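Local coordinates for protein 6-aminohexanoate-cyclic-dimer hydrolase (Arthrobacter sp., PDB 3A2Q) that hydrolyses the cyclic dimer of 6-aminohexanoate, a nylon-6 by-product, to the linear dimer, as a homodimeric member of the amidase family, at residues S85-K88 with G89-E92; E325-G328 with E329-G332; G304-S307 with F308-D311. The protein carries 1 engineered substitution. All coordinates share one frame; numbering follows the deposited sequence.

Contacts 2 and 3 belong to opposite ends of one helix, 308-331: contact 3 is its start and contact 2 its finish, their centres about 32 Å apart. Contact 1, the start of the short helix 88-93, leans on the finish, its centre about 11 Å from that of contact 2. There M90 CE packs on I331 CG2 at 3.6 Å, and I87 CD1 lies 3.6 Å from N327 ND2. Each contact has a side chain near bound ligand: those of L309, R326 and I87 lie about 7, 10 and 11 Å from a 6-aminohexanoic acid, not necessarily the same molecule. The I87 side chain is also about 12 Å from that of S150, a charge-relay residue by similarity.

Contact 1 of 3, residues S85-K88 with G89-E92; sequences SSIK and GMKE
K88 and E92, one helical turn apart, form a salt bridge on the exposed side of helix 88-93, with K88 NZ 2.6 Å from E92 OE1. The ammonium comes to the syn side of that oxygen, 24° out of the carboxylate plane. The lysine runs extended as far as CE and turns only at its last torsion (chi4 -63°), which swings NZ over to the glutamate; two long charged chains suit this solvent-exposed face. In the backbone, E92 N donates to K88 O at 3.2 Å. I87, the N-cap residue, supplies the carbonyl that starts the helix: its O accepts from K91 N and from M90 N, both at 2.9 Å, the latter from above the carbonyl plane. On the buried side the I87 and M90 side chains lie alongside each other and point the same way, I87 CB meeting M90 CG at 3.6 Å. G89, without a side chain, fits a buried position on the first turn and pairs through its backbone with D339. K91 NZ donates to A133 O, and the lysine makes a cation-pi contact with W134, while I87 and M90 together face N327 on helix 308-331.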
loop_
_atom_site.group_PDB
_atom_site.type_symbol
_atom_site.label_atom_id
_atom_site.label_comp_id
_atom_site.label_asym_id
_atom_site.label_seq_id
_atom_site.Cartn_x
_atom_site.Cartn_y
_atom_site.Cartn_z
ATOM N N SER A 85 -9.637 -1.568 -12.967
ATOM C CA SER A 85 -9.156 -2.552 -12.002
ATOM C C SER A 85 -8.177 -3.449 -12.749
ATOM O O SER A 85 -7.911 -4.582 -12.345
ATOM C CB SER A 85 -10.309 -3.394 -11.454
ATOM O OG SER A 85 -11.152 -2.619 -10.623
ATOM N N SER A 86 -7.652 -2.916 -13.848
ATOM C CA SER A 86 -6.710 -3.618 -14.712
ATOM C C SER A 86 -7.234 -4.931 -15.277
ATOM O O SER A 86 -6.484 -5.891 -15.466
ATOM C CB SER A 86 -5.378 -3.835 -13.993
ATOM O OG SER A 86 -4.661 -2.613 -13.942
ATOM N N ILE A 87 -8.535 -4.962 -15.542
ATOM C CA ILE A 87 -9.165 -6.133 -16.139
ATOM C C ILE A 87 -9.316 -5.794 -17.622
ATOM O O ILE A 87 -9.925 -4.784 -17.971
ATOM C CB ILE A 87 -10.561 -6.407 -15.541
ATOM C CG1 ILE A 87 -10.443 -6.657 -14.035
ATOM C CG2 ILE A 87 -11.185 -7.619 -16.223
ATOM C CD1 ILE A 87 -11.776 -6.876 -13.332
ATOM N N LYS A 88 -8.738 -6.621 -18.488
ATOM C CA LYS A 88 -8.808 -6.385 -19.927
ATOM C C LYS A 88 -10.253 -6.139 -20.358
ATOM O O LYS A 88 -10.567 -5.105 -20.946
ATOM C CB LYS A 88 -8.230 -7.587 -20.680
ATOM C CG LYS A 88 -8.150 -7.414 -22.189
ATOM C CD LYS A 88 -7.489 -8.624 -22.836
ATOM C CE LYS A 88 -7.411 -8.483 -24.350
ATOM N NZ LYS A 88 -8.761 -8.419 -24.975
ATOM N N GLY A 89 -11.128 -7.088 -20.043
ATOM C CA GLY A 89 -12.530 -6.959 -20.402
ATOM C C GLY A 89 -13.184 -5.678 -19.918
ATOM O O GLY A 89 -14.149 -5.208 -20.520
ATOM N N MET A 90 -12.673 -5.107 -18.830
ATOM C CA MET A 90 -13.236 -3.872 -18.291
ATOM C C MET A 90 -12.654 -2.633 -18.960
ATOM O O MET A 90 -13.348 -1.636 -19.140
ATOM C CB MET A 90 -13.002 -3.784 -16.780
ATOM C CG MET A 90 -13.789 -4.791 -15.960
ATOM S SD MET A 90 -15.575 -4.624 -16.172
ATOM C CE MET A 90 -15.848 -3.048 -15.407
ATOM N N LYS A 91 -11.378 -2.692 -19.323
ATOM C CA LYS A 91 -10.737 -1.553 -19.964
ATOM C C LYS A 91 -11.403 -1.258 -21.308
ATOM O O LYS A 91 -11.639 -0.103 -21.664
ATOM C CB LYS A 91 -9.248 -1.831 -20.177
ATOM C CG LYS A 91 -8.509 -0.666 -20.805
ATOM C CD LYS A 91 -7.043 -0.972 -21.045
ATOM C CE LYS A 91 -6.354 0.242 -21.647
ATOM N NZ LYS A 91 -4.924 -0.005 -21.946
ATOM N N GLU A 92 -11.709 -2.318 -22.044
ATOM C CA GLU A 92 -12.340 -2.196 -23.349
ATOM C C GLU A 92 -13.767 -1.661 -23.253
ATOM O O GLU A 92 -14.218 -0.914 -24.125
ATOM C CB GLU A 92 -12.340 -3.560 -24.041
ATOM C CG GLU A 92 -10.948 -4.091 -24.326
ATOM C CD GLU A 92 -10.950 -5.544 -24.757
ATOM O OE1 GLU A 92 -9.875 -6.045 -25.154
ATOM O OE2 GLU A 92 -12.022 -6.188 -24.694
#

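Contact 2 of 3, residues E325-G328 with E329-G332; sequences ERNG and ELIG
A Schellman motif closes helix 308-331, and the contact is the last two turns leading into it, where L330 lies back across R326 and N327. One methyl of the leucine, CD1, does the touching: it is 3.7 Å from R326 NH1, obliquely placed to the guanidinium, and 3.7 Å from N327 OD1. CG lies anti to the carbonyl carbon (chi1 -69°), beside the backbone N, and the extended second torsion carries CD1 to the residues of the preceding turn. With an alanine here the CD1 methyl is lost, which would probably open a gap beside the R326 guanidinium and the N327 amide. The polar ends of R326 and N327 are held from one turn earlier: R326 makes a salt bridge to E323, and N327 ND2 donates to the carbonyl of the same glutamate. Regular helical bonds run as far as L330 N, which meets R326 O at 3.2 Å. Beyond it the pattern tightens and frays, for I331 N donates to G328 O at 3.2 Å and only weakly to N327 O. In the Schellman closure G332 is the C-prime residue: its N bonds weakly to both E329 O, at 3.2 Å, and G328 O, which also accepts from the backbone N of the next residue. At its positive phi of 96° any CB would collide with the carbonyl oxygen of I331, so glycine belongs here. I331 CG1 lies close to G328 O at 3.1 Å; the residue turns to M90 and S93 on helix 88-93, its branched hydrocarbon suiting the seam between the helices. On the exposed side E325 and E329 run side by side, their OE2 atoms 4.5 Å apart; the like charges probably disfavour a closer approach, and the carboxylate planes are 59° apart.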
loop_
_atom_site.group_PDB
_atom_site.type_symbol
_atom_site.label_atom_id
_atom_site.label_comp_id
_atom_site.label_asym_id
_atom_site.label_seq_id
_atom_site.Cartn_x
_atom_site.Cartn_y
_atom_site.Cartn_z
ATOM N N GLU A 325 -17.270 -11.481 -11.039
ATOM C CA GLU A 325 -18.717 -11.444 -11.181
ATOM C C GLU A 325 -19.242 -10.023 -10.986
ATOM O O GLU A 325 -20.078 -9.551 -11.751
ATOM C CB GLU A 325 -19.354 -12.404 -10.166
ATOM C CG GLU A 325 -20.835 -12.181 -9.916
ATOM C CD GLU A 325 -21.448 -13.298 -9.098
ATOM O OE1 GLU A 325 -20.786 -13.773 -8.149
ATOM O OE2 GLU A 325 -22.593 -13.699 -9.403
ATOM N N ARG A 326 -18.742 -9.337 -9.966
ATOM C CA ARG A 326 -19.175 -7.973 -9.682
ATOM C C ARG A 326 -18.862 -7.015 -10.825
ATOM O O ARG A 326 -19.669 -6.145 -11.163
ATOM C CB ARG A 326 -18.515 -7.460 -8.396
ATOM C CG ARG A 326 -19.084 -6.130 -7.918
ATOM C CD ARG A 326 -18.368 -5.597 -6.676
ATOM N NE ARG A 326 -17.023 -5.120 -6.973
ATOM C CZ ARG A 326 -16.739 -3.981 -7.590
ATOM N NH1 ARG A 326 -17.703 -3.173 -7.987
ATOM N NH2 ARG A 326 -15.476 -3.657 -7.805
ATOM N N ASN A 327 -17.679 -7.159 -11.407
ATOM C CA ASN A 327 -17.293 -6.294 -12.512
ATOM C C ASN A 327 -18.139 -6.601 -13.744
ATOM O O ASN A 327 -18.487 -5.704 -14.505
ATOM C CB ASN A 327 -15.795 -6.444 -12.801
ATOM C CG ASN A 327 -14.951 -5.507 -11.956
ATOM O OD1 ASN A 327 -14.853 -4.315 -12.245
ATOM N ND2 ASN A 327 -14.353 -6.038 -10.896
ATOM N N GLY A 328 -18.485 -7.871 -13.921
ATOM C CA GLY A 328 -19.314 -8.250 -15.048
ATOM C C GLY A 328 -20.641 -7.518 -14.969
ATOM O O GLY A 328 -21.132 -6.987 -15.967
ATOM N N GLU A 329 -21.221 -7.481 -13.773
ATOM C CA GLU A 329 -22.497 -6.803 -13.571
ATOM C C GLU A 329 -22.401 -5.316 -13.871
ATOM O O GLU A 329 -23.356 -4.716 -14.361
ATOM C CB GLU A 329 -22.989 -6.994 -12.137
ATOM C CG GLU A 329 -23.321 -8.426 -11.773
ATOM C CD GLU A 329 -23.927 -8.534 -10.388
ATOM O OE1 GLU A 329 -24.994 -7.924 -10.162
ATOM O OE2 GLU A 329 -23.338 -9.222 -9.525
ATOM N N LEU A 330 -21.250 -4.723 -13.575
ATOM C CA LEU A 330 -21.047 -3.299 -13.818
ATOM C C LEU A 330 -21.228 -2.921 -15.283
ATOM O O LEU A 330 -21.712 -1.834 -15.593
ATOM C CB LEU A 330 -19.652 -2.870 -13.366
ATOM C CG LEU A 330 -19.379 -2.863 -11.863
ATOM C CD1 LEU A 330 -17.949 -2.420 -11.616
ATOM C CD2 LEU A 330 -20.349 -1.921 -11.170
ATOM N N ILE A 331 -20.837 -3.814 -16.184
ATOM C CA ILE A 331 -20.962 -3.531 -17.607
ATOM C C ILE A 331 -22.187 -4.181 -18.242
ATOM O O ILE A 331 -22.536 -3.874 -19.381
ATOM C CB ILE A 331 -19.702 -3.972 -18.367
ATOM C CG1 ILE A 331 -19.463 -5.466 -18.161
ATOM C CG2 ILE A 331 -18.511 -3.160 -17.891
ATOM C CD1 ILE A 331 -18.351 -6.027 -19.022
ATOM N N GLY A 332 -22.832 -5.085 -17.511
ATOM C CA GLY A 332 -24.025 -5.730 -18.027
ATOM C C GLY A 332 -23.855 -7.087 -18.679
ATOM O O GLY A 332 -24.807 -7.618 -19.249
#

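Contact 3 of 3, residues G304-S307 with F308-D311; sequences GDRS and FLKD
F308, S307 and R306 carry this contact, an Asx turn leading into the first turn of helix 308-331. The phenylalanine ring folds back over the turn: CG sits between the backbone N and the carbonyl carbon (chi1 72°), which sends CE2 back to R306 CG at 3.7 Å. One face of the ring lies under R306 O, offset toward the rim, while D305 O comes to its edge; a flat, apolar ring suits this buried spot, where it also meets Y369 of helix 356-378. The arginine crosses the ring obliquely, meeting it through CG, its guanidinium plane 75° from the ring, and its CD rests 3.8 Å from L309 CD2. Its charged end goes on to D270, so one long residue serves both the apolar packing and a salt bridge. R306 O also accepts L309 N at 3.0 Å, and S307 O accepts K310 N at 3.2 Å, both from above the carbonyl plane. A water in the plane of the F308 ring, at its edge, donates to D305 OD2 at 2.7 Å and accepts weakly from F308 N. Serine suits position 307 because its hydroxyl adds a second donor beside the backbone N-H that closes the Asx turn. D305 OD1 takes both: S307 N at 3.1 Å from above the carboxylate plane, and S307 OG at 2.5 Å on the syn lone pair.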
loop_
_atom_site.group_PDB
_atom_site.type_symbol
_atom_site.label_atom_id
_atom_site.label_comp_id
_atom_site.label_asym_id
_atom_site.label_seq_id
_atom_site.Cartn_x
_atom_site.Cartn_y
_atom_site.Cartn_z
ATOM N N GLY A 304 6.747 -17.521 13.133
ATOM C CA GLY A 304 7.472 -18.695 12.678
ATOM C C GLY A 304 6.556 -19.668 11.962
ATOM O O GLY A 304 6.986 -20.714 11.474
ATOM N N ASP A 305 5.279 -19.308 11.885
ATOM C CA ASP A 305 4.276 -20.151 11.250
ATOM C C ASP A 305 3.541 -19.387 10.153
ATOM O O ASP A 305 3.124 -18.241 10.347
ATOM C CB ASP A 305 3.296 -20.649 12.328
ATOM C CG ASP A 305 2.098 -21.386 11.755
ATOM O OD1 ASP A 305 2.281 -22.277 10.899
ATOM O OD2 ASP A 305 0.965 -21.081 12.181
ATOM N N ARG A 306 3.413 -20.002 8.984
ATOM C CA ARG A 306 2.697 -19.355 7.897
ATOM C C ARG A 306 1.622 -20.304 7.374
ATOM O O ARG A 306 1.186 -20.197 6.230
ATOM C CB ARG A 306 3.646 -18.942 6.765
ATOM C CG ARG A 306 3.159 -17.703 6.013
ATOM C CD ARG A 306 3.993 -17.374 4.798
ATOM N NE ARG A 306 5.396 -17.136 5.129
ATOM C CZ ARG A 306 6.397 -17.928 4.759
ATOM N NH1 ARG A 306 6.153 -19.016 4.040
ATOM N NH2 ARG A 306 7.644 -17.630 5.103
ATOM N N SER A 307 1.193 -21.225 8.231
ATOM C CA SER A 307 0.157 -22.194 7.874
ATOM C C SER A 307 -1.119 -21.492 7.429
ATOM O O SER A 307 -1.839 -21.972 6.555
ATOM C CB SER A 307 -0.164 -23.090 9.072
ATOM O OG SER A 307 0.957 -23.869 9.436
ATOM N N PHE A 308 -1.387 -20.346 8.040
ATOM C CA PHE A 308 -2.577 -19.560 7.742
ATOM C C PHE A 308 -2.686 -19.144 6.280
ATOM O O PHE A 308 -3.791 -18.928 5.774
ATOM C CB PHE A 308 -2.584 -18.299 8.612
ATOM C CG PHE A 308 -1.554 -17.275 8.205
ATOM C CD1 PHE A 308 -1.826 -16.360 7.194
ATOM C CD2 PHE A 308 -0.306 -17.243 8.818
ATOM C CE1 PHE A 308 -0.868 -15.425 6.794
ATOM C CE2 PHE A 308 0.659 -16.313 8.429
ATOM C CZ PHE A 308 0.377 -15.403 7.415
ATOM N N LEU A 309 -1.547 -19.018 5.601
ATOM C CA LEU A 309 -1.568 -18.582 4.213
ATOM C C LEU A 309 -2.400 -19.496 3.322
ATOM O O LEU A 309 -2.977 -19.045 2.329
ATOM C CB LEU A 309 -0.144 -18.459 3.659
ATOM C CG LEU A 309 -0.007 -17.548 2.430
ATOM C CD1 LEU A 309 -0.512 -16.144 2.763
ATOM C CD2 LEU A 309 1.442 -17.490 1.991
ATOM N N LYS A 310 -2.470 -20.777 3.674
ATOM C CA LYS A 310 -3.257 -21.720 2.882
ATOM C C LYS A 310 -4.728 -21.324 2.978
ATOM O O LYS A 310 -5.443 -21.278 1.973
ATOM C CB LYS A 310 -3.069 -23.147 3.399
ATOM C CG LYS A 310 -3.779 -24.192 2.563
ATOM C CD LYS A 310 -3.674 -25.571 3.189
ATOM C CE LYS A 310 -4.415 -26.607 2.356
ATOM N NZ LYS A 310 -5.853 -26.266 2.200
ATOM N N ASP A 311 -5.164 -21.031 4.200
ATOM C CA ASP A 311 -6.540 -20.623 4.466
ATOM C C ASP A 311 -6.830 -19.278 3.816
ATOM O O ASP A 311 -7.916 -19.053 3.296
ATOM C CB ASP A 311 -6.778 -20.510 5.971
ATOM C CG ASP A 311 -6.554 -21.816 6.696
ATOM O OD1 ASP A 311 -7.300 -22.784 6.428
ATOM O OD2 ASP A 311 -5.629 -21.877 7.532
HETATM O O HOH W 1 -1.072 -20.332 10.640
#